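Local coordinates for N-acetyltransferase domain-containing protein (Xanthomonas campestris pv. campestris, PDB 2OZH), which is an uncharacterised member of the GNAT family that probably transfers an acyl group, perhaps acetyl, to an acceptor not yet known, at residues T68-G73 and P98-L103; D43-F48 and R61-Y66; H20-Q25 and D74-P79. All coordinates share one frame; numbering follows the deposited sequence.

Overall arrangement
Each contact involves a strand of one GNAT sheet. Interaction 1 and interaction 3 use strand 69-77, at its start and end, and their centres lie about 22 Å apart on opposite sides of the chain's centre. Interaction 2 joins the two strands of the hairpin that precedes it. Interactions 1 and 2 are buried and touch the second subunit. Interaction 3 is only partly buried and lies within one chain. Their chemistry differs accordingly. Interaction 1 is apolar packing, interaction 2 adds backbone and side-chain hydrogen bonds, and interaction 3 rests on a methyl over a ring. Arg61 and Asp74 tie interactions 2 and 3 by a salt bridge.

Interaction 1: T68-G73 and P98-L103; sequences TFAYLG and PDLQGL. With EDO (1,2-ethanediol), chain H.
Leu103 meets flat backbone groups of Thr68-Gly73 rather than rings. Leu103 CD2 lies over one face of the peptide that joins Thr68 to Phe69, 3.9 Å from Phe69 N and almost straight above it. Leu103 CD2 is also 3.7 Å from Thr68 N. The Phe69 side chain starts away from Leu103, and its ring stacks on Tyr71 of the second subunit. Tyr71 stacks on Phe69 of that subunit in return.

The contact belongs to a beta-alpha-beta crossover of the GNAT fold. Strand 69-77 leads to helix 86-96, and the chain returns through 98-103 to the parallel neighbour, strand 105-109. The closest CA atoms, Thr68 CA and Leu103 CA, are 4.6 Å apart. Just beyond them Arg105 starts the pairing, with backbone bonds to Thr68 and Ala70.

The two methyls of Leu103 divide the work. Its CG is anti to its own carbonyl carbon (chi1 -58°), and from there its two methyls meet Thr68, Phe69 and Ala70. CD2 takes the peptide, while Leu103 CD1 reaches Ala70 CB at 3.6 Å. Leu100 adds a lighter touch on the same alanine methyl, with Leu100 CD2 4.3 Å from Ala70 CB. Val62 and Ser64 of strand 55-64 and Phe106 also pack on Ala70. No hydrogen bond joins the two segments. Thr68 OG1 instead bonds to Asp65 and to Arg61 of the second subunit.

The outer side of the loop holds a 1,2-ethanediol, probably from the crystallisation liquor. Gln101 is bent at chi2, and its NE2 bonds to the carbonyls of Met95 and His97 near the helix end. Gln101 OE1 accepts only a weak bond from the diol O1, at 3.3 Å. The firmer grip is Gly102 N to that O1, at 2.8 Å with an N-H...O angle of 162°.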
loop_
_atom_site.group_PDB
_atom_site.type_symbol
_atom_site.label_atom_id
_atom_site.label_comp_id
_atom_site.label_asym_id
_atom_site.label_seq_id
_atom_site.Cartn_x
_atom_site.Cartn_y
_atom_site.Cartn_z
ATOM N N THR A 68 -0.858 -3.671 9.213
ATOM C CA THR A 68 -0.735 -4.943 8.520
ATOM C C THR A 68 0.145 -4.922 7.264
ATOM O O THR A 68 0.681 -5.955 6.903
ATOM C CB THR A 68 -2.093 -5.544 8.122
ATOM O OG1 THR A 68 -2.692 -4.788 7.052
ATOM C CG2 THR A 68 -3.015 -5.663 9.319
ATOM N N PHE A 69 0.257 -3.771 6.600
ATOM C CA PHE A 69 0.834 -3.685 5.270
ATOM C C PHE A 69 1.531 -2.361 5.083
ATOM O O PHE A 69 1.045 -1.326 5.541
ATOM C CB PHE A 69 -0.268 -3.776 4.205
ATOM C CG PHE A 69 0.244 -3.560 2.803
ATOM C CD1 PHE A 69 0.769 -4.597 2.051
ATOM C CD2 PHE A 69 0.199 -2.287 2.226
ATOM C CE1 PHE A 69 1.259 -4.350 0.777
ATOM C CE2 PHE A 69 0.680 -2.065 0.966
ATOM C CZ PHE A 69 1.203 -3.101 0.238
ATOM N N ALA A 70 2.674 -2.391 4.399
ATOM C CA ALA A 70 3.321 -1.163 3.927
ATOM C C ALA A 70 3.933 -1.397 2.559
ATOM O O ALA A 70 4.342 -2.508 2.236
ATOM C CB ALA A 70 4.401 -0.691 4.885
ATOM N N TYR A 71 4.045 -0.297 1.808
ATOM C CA TYR A 71 4.673 -0.271 0.497
ATOM C C TYR A 71 5.687 0.866 0.490
ATOM O O TYR A 71 5.347 1.981 0.862
ATOM C CB TYR A 71 3.609 -0.051 -0.608
ATOM C CG TYR A 71 4.176 0.203 -1.981
ATOM C CD1 TYR A 71 4.726 -0.811 -2.740
ATOM C CD2 TYR A 71 4.172 1.459 -2.482
ATOM C CE1 TYR A 71 5.271 -0.524 -4.013
ATOM C CE2 TYR A 71 4.720 1.756 -3.731
ATOM C CZ TYR A 71 5.243 0.759 -4.465
ATOM O OH TYR A 71 5.805 1.099 -5.716
ATOM N N LEU A 72 6.909 0.581 0.070
ATOM C CA LEU A 72 7.995 1.547 -0.028
ATOM C C LEU A 72 8.170 1.963 -1.462
ATOM O O LEU A 72 8.249 1.149 -2.350
ATOM C CB LEU A 72 9.278 0.882 0.462
ATOM C CG LEU A 72 10.565 1.706 0.417
ATOM C CD1 LEU A 72 10.498 2.860 1.429
ATOM C CD2 LEU A 72 11.800 0.821 0.639
ATOM N N GLY A 73 8.351 3.261 -1.668
ATOM C CA GLY A 73 8.725 3.781 -2.982
ATOM C C GLY A 73 9.340 5.162 -2.899
ATOM O O GLY A 73 9.555 5.718 -1.830
ATOM N N PRO A 98 8.064 3.564 14.684
ATOM C CA PRO A 98 7.142 2.879 15.574
ATOM C C PRO A 98 5.815 2.480 14.949
ATOM O O PRO A 98 5.134 1.601 15.488
ATOM C CB PRO A 98 6.921 3.894 16.707
ATOM C CG PRO A 98 7.494 5.143 16.284
ATOM C CD PRO A 98 8.443 4.900 15.166
ATOM N N ASP A 99 5.427 3.098 13.847
ATOM C CA ASP A 99 4.132 2.792 13.206
ATOM C C ASP A 99 4.286 1.760 12.104
ATOM O O ASP A 99 3.310 1.461 11.423
ATOM C CB ASP A 99 3.474 4.063 12.680
ATOM C CG ASP A 99 3.137 5.045 13.803
ATOM O OD1 ASP A 99 2.782 4.599 14.916
ATOM O OD2 ASP A 99 3.233 6.263 13.584
ATOM N N LEU A 100 5.500 1.246 11.895
ATOM C CA LEU A 100 5.785 0.258 10.861
ATOM C C LEU A 100 6.341 -1.050 11.405
ATOM O O LEU A 100 7.030 -1.802 10.712
ATOM C CB LEU A 100 6.745 0.827 9.822
ATOM C CG LEU A 100 6.311 2.092 9.099
ATOM C CD1 LEU A 100 7.375 2.549 8.131
ATOM C CD2 LEU A 100 5.026 1.894 8.325
ATOM N N GLN A 101 6.010 -1.337 12.664
ATOM C CA GLN A 101 6.433 -2.565 13.313
ATOM C C GLN A 101 5.350 -3.624 13.259
ATOM O O GLN A 101 4.171 -3.311 13.172
ATOM C CB GLN A 101 6.789 -2.306 14.787
ATOM C CG GLN A 101 7.871 -1.259 14.993
ATOM C CD GLN A 101 9.121 -1.576 14.229
ATOM O OE1 GLN A 101 9.698 -2.661 14.389
ATOM N NE2 GLN A 101 9.552 -0.665 13.349
ATOM N N GLY A 102 5.763 -4.887 13.274
ATOM C CA GLY A 102 4.806 -5.978 13.323
ATOM C C GLY A 102 3.966 -6.181 12.081
ATOM O O GLY A 102 2.908 -6.810 12.146
ATOM N N LEU A 103 4.412 -5.668 10.937
ATOM C CA LEU A 103 3.612 -5.773 9.749
ATOM C C LEU A 103 3.697 -7.158 9.150
ATOM O O LEU A 103 4.777 -7.761 9.143
ATOM C CB LEU A 103 4.116 -4.754 8.711
ATOM C CG LEU A 103 4.135 -3.281 9.110
ATOM C CD1 LEU A 103 4.704 -2.438 7.991
ATOM C CD2 LEU A 103 2.734 -2.775 9.464
HETATM C C1 EDO H . 9.040 -5.645 12.439
HETATM O O1 EDO H . 8.453 -5.611 13.753
HETATM C C2 EDO H . 9.561 -7.037 12.162
HETATM O O2 EDO H . 8.851 -7.714 11.111
#

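Interaction 2: D43-F48 and R61-Y66. With EDO (1,2-ethanediol), chain G.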
loop_
_atom_site.group_PDB
_atom_site.type_symbol
_atom_site.label_atom_id
_atom_site.label_comp_id
_atom_site.label_asym_id
_atom_site.label_seq_id
_atom_site.Cartn_x
_atom_site.Cartn_y
_atom_site.Cartn_z
ATOM N N ASP A 43 0.794 13.896 1.181
ATOM C CA ASP A 43 -0.186 14.178 2.221
ATOM C C ASP A 43 -0.762 12.894 2.812
ATOM O O ASP A 43 -1.152 12.865 3.986
ATOM C CB ASP A 43 -1.320 15.014 1.674
ATOM C CG ASP A 43 -0.935 16.452 1.361
ATOM O OD1 ASP A 43 0.123 16.925 1.770
ATOM O OD2 ASP A 43 -1.775 17.112 0.702
ATOM N N HIS A 44 -0.759 11.812 2.048
ATOM C CA HIS A 44 -1.370 10.544 2.484
ATOM C C HIS A 44 -0.386 9.421 2.690
ATOM O O HIS A 44 -0.751 8.242 2.725
ATOM C CB HIS A 44 -2.471 10.146 1.498
ATOM C CG HIS A 44 -3.583 11.116 1.475
ATOM N ND1 HIS A 44 -4.541 11.154 2.461
ATOM C CD2 HIS A 44 -3.854 12.131 0.616
ATOM C CE1 HIS A 44 -5.377 12.142 2.187
ATOM N NE2 HIS A 44 -4.981 12.755 1.087
ATOM N N SER A 45 0.877 9.772 2.872
ATOM C CA SER A 45 1.938 8.825 3.110
ATOM C C SER A 45 2.735 9.187 4.330
ATOM O O SER A 45 2.700 10.333 4.790
ATOM C CB SER A 45 2.920 8.824 1.919
ATOM O OG SER A 45 2.250 8.493 0.713
ATOM N N LEU A 46 3.503 8.217 4.824
ATOM C CA LEU A 46 4.519 8.436 5.832
ATOM C C LEU A 46 5.830 8.644 5.104
ATOM O O LEU A 46 6.368 7.755 4.456
ATOM C CB LEU A 46 4.622 7.251 6.790
ATOM C CG LEU A 46 5.675 7.358 7.892
ATOM C CD1 LEU A 46 5.436 8.531 8.789
ATOM C CD2 LEU A 46 5.662 6.077 8.729
ATOM N N CYS A 47 6.294 9.888 5.119
ATOM C CA CYS A 47 7.426 10.305 4.316
ATOM C C CYS A 47 8.639 10.533 5.193
ATOM O O CYS A 47 8.523 11.038 6.318
ATOM C CB CYS A 47 7.133 11.588 3.553
ATOM S SG CYS A 47 5.738 11.472 2.414
ATOM N N PHE A 48 9.797 10.153 4.663
ATOM C CA PHE A 48 11.098 10.282 5.349
ATOM C C PHE A 48 11.948 11.226 4.509
ATOM O O PHE A 48 12.309 10.914 3.374
ATOM C CB PHE A 48 11.779 8.908 5.470
ATOM C CG PHE A 48 11.004 7.955 6.339
ATOM C CD1 PHE A 48 9.881 7.324 5.861
ATOM C CD2 PHE A 48 11.385 7.695 7.657
ATOM C CE1 PHE A 48 9.149 6.471 6.672
ATOM C CE2 PHE A 48 10.655 6.861 8.466
ATOM C CZ PHE A 48 9.540 6.246 7.975
ATOM N N ARG A 61 9.441 7.093 0.817
ATOM C CA ARG A 61 8.020 7.249 1.052
ATOM C C ARG A 61 7.349 5.903 1.299
ATOM O O ARG A 61 7.602 4.954 0.565
ATOM C CB ARG A 61 7.341 7.964 -0.118
ATOM C CG ARG A 61 5.885 8.323 0.165
ATOM C CD ARG A 61 5.350 9.327 -0.832
ATOM N NE ARG A 61 5.263 8.818 -2.188
ATOM C CZ ARG A 61 4.187 8.237 -2.700
ATOM N NH1 ARG A 61 3.133 7.968 -1.946
ATOM N NH2 ARG A 61 4.155 7.942 -3.977
ATOM N N VAL A 62 6.538 5.846 2.338
ATOM C CA VAL A 62 5.849 4.625 2.720
ATOM C C VAL A 62 4.333 4.846 2.707
ATOM O O VAL A 62 3.833 5.798 3.294
ATOM C CB VAL A 62 6.328 4.141 4.103
ATOM C CG1 VAL A 62 5.546 2.896 4.554
ATOM C CG2 VAL A 62 7.812 3.864 4.092
ATOM N N ILE A 63 3.593 3.952 2.058
ATOM C CA ILE A 63 2.142 3.947 2.096
ATOM C C ILE A 63 1.775 2.743 2.982
ATOM O O ILE A 63 2.172 1.626 2.683
ATOM C CB ILE A 63 1.548 3.777 0.705
ATOM C CG1 ILE A 63 2.046 4.898 -0.213
ATOM C CG2 ILE A 63 0.035 3.789 0.779
ATOM C CD1 ILE A 63 1.664 4.697 -1.665
ATOM N N SER A 64 0.998 2.970 4.029
ATOM C CA SER A 64 0.736 1.908 5.001
ATOM C C SER A 64 -0.536 2.149 5.756
ATOM O O SER A 64 -0.982 3.289 5.889
ATOM C CB SER A 64 1.895 1.866 5.985
ATOM O OG SER A 64 1.779 0.811 6.950
ATOM N N ASP A 65 -1.107 1.067 6.299
ATOM C CA ASP A 65 -2.166 1.160 7.292
ATOM C C ASP A 65 -1.634 1.203 8.722
ATOM O O ASP A 65 -2.424 1.226 9.655
ATOM C CB ASP A 65 -3.185 0.048 7.117
ATOM C CG ASP A 65 -2.637 -1.313 7.391
ATOM O OD1 ASP A 65 -1.417 -1.444 7.643
ATOM O OD2 ASP A 65 -3.459 -2.263 7.382
ATOM N N TYR A 66 -0.309 1.192 8.882
ATOM C CA TYR A 66 0.346 1.235 10.189
ATOM C C TYR A 66 -0.092 0.082 11.066
ATOM O O TYR A 66 -0.124 0.183 12.314
ATOM C CB TYR A 66 0.119 2.589 10.892
ATOM C CG TYR A 66 0.345 3.736 9.946
ATOM C CD1 TYR A 66 1.553 3.893 9.284
ATOM C CD2 TYR A 66 -0.680 4.608 9.626
ATOM C CE1 TYR A 66 1.733 4.883 8.322
ATOM C CE2 TYR A 66 -0.509 5.631 8.684
ATOM C CZ TYR A 66 0.703 5.743 8.020
ATOM O OH TYR A 66 0.897 6.746 7.080
HETATM C C1 EDO G . -8.977 12.704 -0.065
HETATM O O1 EDO G . -8.586 11.992 1.115
HETATM C C2 EDO G . -7.963 12.417 -1.160
HETATM O O2 EDO G . -7.121 13.553 -1.353
HETATM O O HOH W 1 0.195 5.867 4.306
#
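Arg61 and Ser45 are brought together by two torsions of the arginine. CG stands anti to the backbone N (chi1 -172°), and the chain then bends at chi3 (66°), which turns NE aside. The Arg61 methylenes lie against Ser45, with Arg61 CG 3.5 Å from Ser45 CB. Arg61 NH1 donates to Ser45 OG at 2.9 Å, and OG lies only 5° out of the guanidinium plane. Ser45 OG also bonds to Ala41 O in the preceding helix, a link that fixes the hydroxyl for Arg61.

The guanidinium has stronger partners. NE forms a salt bridge with Asp74. NH1 forms another with Asp65 of the second subunit, and NH2 bonds to Thr68 of that subunit. The two acids probably balance the charge of Arg61 at the interface.

Beside this, Leu46 N gives a bond to Val62 O and Val62 N returns one to Leu46 O, each 2.9 Å long. Cys47 and Arg61 form the next, non-hydrogen-bonded pair, where Cys47 SG is 3.9 Å from Arg61 CG.

Leu46 and Val62 make apolar contacts on their face of the sheet. Leu46 CB sits at the edge of the Tyr66 ring, 4.0 Å from Tyr66 CE1. Phe48 CE1 meets Val62 CG2 at 3.9 Å.

Polar groups gather round Tyr66. Ser64 O lies above one face of its ring, toward the rim. Ser64 OG accepts from Tyr66 N, an ST turn that ends the strand. One water is held by His44 O, Ser64 N and Tyr66 OH, 3.0 Å from Tyr66 OH. The His44 ring meets Tyr66 of the second subunit edge-to-face.

The antiparallel pairing of 46-52 with 55-64 is a beta hairpin of the GNAT sheet, formed by its second and third strands. Here its open end also lies at the subunit interface.

Interaction 3: H20-Q25 and D74-P79; sequences HRTLSQ and DVFVLP. With EDO (1,2-ethanediol), chain E.
Thr22 and Leu23 carry helix 16-26 onto strand 69-77, an example of a helix packed against the sheet of the GNAT fold. The short helix and strand axes run at 106°, 10.2 Å apart at closest.

The main interaction is CH-pi. Thr22 and Phe76 reach toward each other tip to tip, and Thr22 CG2 stands 3.6 Å from the centroid of the Phe76 ring. It lies 5° off the ring normal, nearly above the centre. Thr22 OG1 bonds to Leu18 O, one turn back in the helix.

Apolar and van der Waals contacts flank it. Leu23 CD2 approaches Phe76 CD2 to 4.2 Å. Leu78 CD2 comes within 3.8 Å of Thr22 OG1. Leu23 and Asp74 cross at about a right angle, with Leu23 CD1 3.8 Å from Asp74 OD2.

Polar partners of the Asp74 carboxylate include Arg61, through a salt bridge, and Trp29 NE1. No hydrogen bond joins 20-25 to 74-79. A 1,2-ethanediol bonds to Ala109 O, between strands 69-77 and 105-109, a position consistent with the acetyl-CoA cleft of GNAT relatives. The diol O1 accepts from Val75 N at 3.1 Å.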
loop_
_atom_site.group_PDB
_atom_site.type_symbol
_atom_site.label_atom_id
_atom_site.label_comp_id
_atom_site.label_asym_id
_atom_site.label_seq_id
_atom_site.Cartn_x
_atom_site.Cartn_y
_atom_site.Cartn_z
ATOM N N HIS A 20 9.256 16.875 -6.470
ATOM C CA HIS A 20 8.559 16.868 -7.739
ATOM C C HIS A 20 9.518 16.863 -8.919
ATOM O O HIS A 20 9.383 16.047 -9.840
ATOM C CB HIS A 20 7.629 18.080 -7.814
ATOM C CG HIS A 20 6.947 18.275 -9.131
ATOM N ND1 HIS A 20 6.722 19.539 -9.635
ATOM C CD2 HIS A 20 6.448 17.398 -10.031
ATOM C CE1 HIS A 20 6.123 19.415 -10.817
ATOM N NE2 HIS A 20 5.914 18.130 -11.064
ATOM N N ARG A 21 10.480 17.767 -8.933
ATOM C CA ARG A 21 11.425 17.814 -10.052
ATOM C C ARG A 21 12.195 16.513 -10.172
ATOM O O ARG A 21 12.388 15.984 -11.260
ATOM C CB ARG A 21 12.389 19.003 -9.871
ATOM C CG ARG A 21 11.715 20.373 -9.993
ATOM C CD ARG A 21 12.557 21.566 -9.313
ATOM N NE ARG A 21 11.656 22.705 -9.178
ATOM C CZ ARG A 21 11.350 23.359 -8.095
ATOM N NH1 ARG A 21 11.997 23.159 -6.933
ATOM N NH2 ARG A 21 10.351 24.217 -8.148
ATOM N N THR A 22 12.658 16.003 -9.037
ATOM C CA THR A 22 13.457 14.772 -9.016
ATOM C C THR A 22 12.661 13.602 -9.539
ATOM O O THR A 22 13.113 12.857 -10.423
ATOM C CB THR A 22 13.985 14.500 -7.611
ATOM O OG1 THR A 22 14.895 15.542 -7.211
ATOM C CG2 THR A 22 14.693 13.140 -7.539
ATOM N N LEU A 23 11.469 13.417 -8.996
ATOM C CA LEU A 23 10.640 12.284 -9.413
ATOM C C LEU A 23 10.244 12.414 -10.878
ATOM O O LEU A 23 10.310 11.448 -11.654
ATOM C CB LEU A 23 9.396 12.159 -8.523
ATOM C CG LEU A 23 9.658 11.764 -7.069
ATOM C CD1 LEU A 23 8.364 11.649 -6.340
ATOM C CD2 LEU A 23 10.441 10.454 -6.964
ATOM N N SER A 24 9.829 13.609 -11.289
ATOM C CA SER A 24 9.338 13.851 -12.639
ATOM C C SER A 24 10.399 13.701 -13.692
ATOM O O SER A 24 10.131 13.251 -14.806
ATOM C CB SER A 24 8.786 15.275 -12.752
ATOM O OG SER A 24 8.293 15.504 -14.079
ATOM N N GLN A 25 11.602 14.142 -13.370
ATOM C CA GLN A 25 12.661 14.241 -14.377
ATOM C C GLN A 25 13.754 13.211 -14.269
ATOM O O GLN A 25 14.368 12.867 -15.299
ATOM C CB GLN A 25 13.272 15.638 -14.323
ATOM C CG GLN A 25 12.266 16.731 -14.555
ATOM C CD GLN A 25 12.810 18.114 -14.387
ATOM O OE1 GLN A 25 13.655 18.366 -13.524
ATOM N NE2 GLN A 25 12.293 19.045 -15.179
ATOM N N ASP A 74 9.636 5.690 -4.072
ATOM C CA ASP A 74 10.162 7.046 -4.246
ATOM C C ASP A 74 11.504 7.274 -3.548
ATOM O O ASP A 74 11.852 8.399 -3.239
ATOM C CB ASP A 74 9.148 8.107 -3.832
ATOM C CG ASP A 74 7.939 8.181 -4.753
ATOM O OD1 ASP A 74 8.001 7.736 -5.907
ATOM O OD2 ASP A 74 6.952 8.815 -4.323
ATOM N N VAL A 75 12.296 6.243 -3.353
ATOM C CA VAL A 75 13.579 6.386 -2.662
ATOM C C VAL A 75 14.574 7.052 -3.565
ATOM O O VAL A 75 14.809 6.622 -4.723
ATOM C CB VAL A 75 14.109 5.015 -2.193
ATOM C CG1 VAL A 75 15.511 5.150 -1.588
ATOM C CG2 VAL A 75 13.153 4.376 -1.190
ATOM N N PHE A 76 15.206 8.128 -3.071
ATOM C CA PHE A 76 16.287 8.723 -3.802
ATOM C C PHE A 76 17.242 9.460 -2.857
ATOM O O PHE A 76 16.870 9.893 -1.774
ATOM C CB PHE A 76 15.795 9.672 -4.919
ATOM C CG PHE A 76 15.146 10.971 -4.453
ATOM C CD1 PHE A 76 15.916 12.033 -4.023
ATOM C CD2 PHE A 76 13.782 11.161 -4.532
ATOM C CE1 PHE A 76 15.342 13.269 -3.652
ATOM C CE2 PHE A 76 13.207 12.361 -4.159
ATOM C CZ PHE A 76 13.965 13.393 -3.707
ATOM N N VAL A 77 18.471 9.610 -3.363
ATOM C CA VAL A 77 19.498 10.493 -2.807
ATOM C C VAL A 77 20.014 11.327 -3.960
ATOM O O VAL A 77 20.294 10.778 -5.018
ATOM C CB VAL A 77 20.635 9.696 -2.151
ATOM C CG1 VAL A 77 21.743 10.611 -1.698
ATOM C CG2 VAL A 77 20.106 8.874 -0.987
ATOM N N LEU A 78 20.152 12.644 -3.772
ATOM C CA LEU A 78 20.663 13.495 -4.837
ATOM C C LEU A 78 22.076 13.085 -5.187
ATOM O O LEU A 78 22.855 12.677 -4.311
ATOM C CB LEU A 78 20.579 14.954 -4.456
ATOM C CG LEU A 78 19.151 15.484 -4.272
ATOM C CD1 LEU A 78 19.242 16.948 -3.902
ATOM C CD2 LEU A 78 18.289 15.257 -5.524
ATOM N N PRO A 79 22.449 13.149 -6.464
ATOM C CA PRO A 79 23.723 12.588 -6.892
ATOM C C PRO A 79 24.954 13.116 -6.196
ATOM O O PRO A 79 25.887 12.330 -5.927
ATOM C CB PRO A 79 23.778 12.939 -8.389
ATOM C CG PRO A 79 22.377 13.030 -8.803
ATOM C CD PRO A 79 21.631 13.610 -7.608
HETATM C C1 EDO E . 12.217 2.085 -3.382
HETATM O O1 EDO E . 11.796 3.261 -4.100
HETATM C C2 EDO E . 11.798 0.830 -4.091
HETATM O O2 EDO E . 12.541 0.642 -5.300
#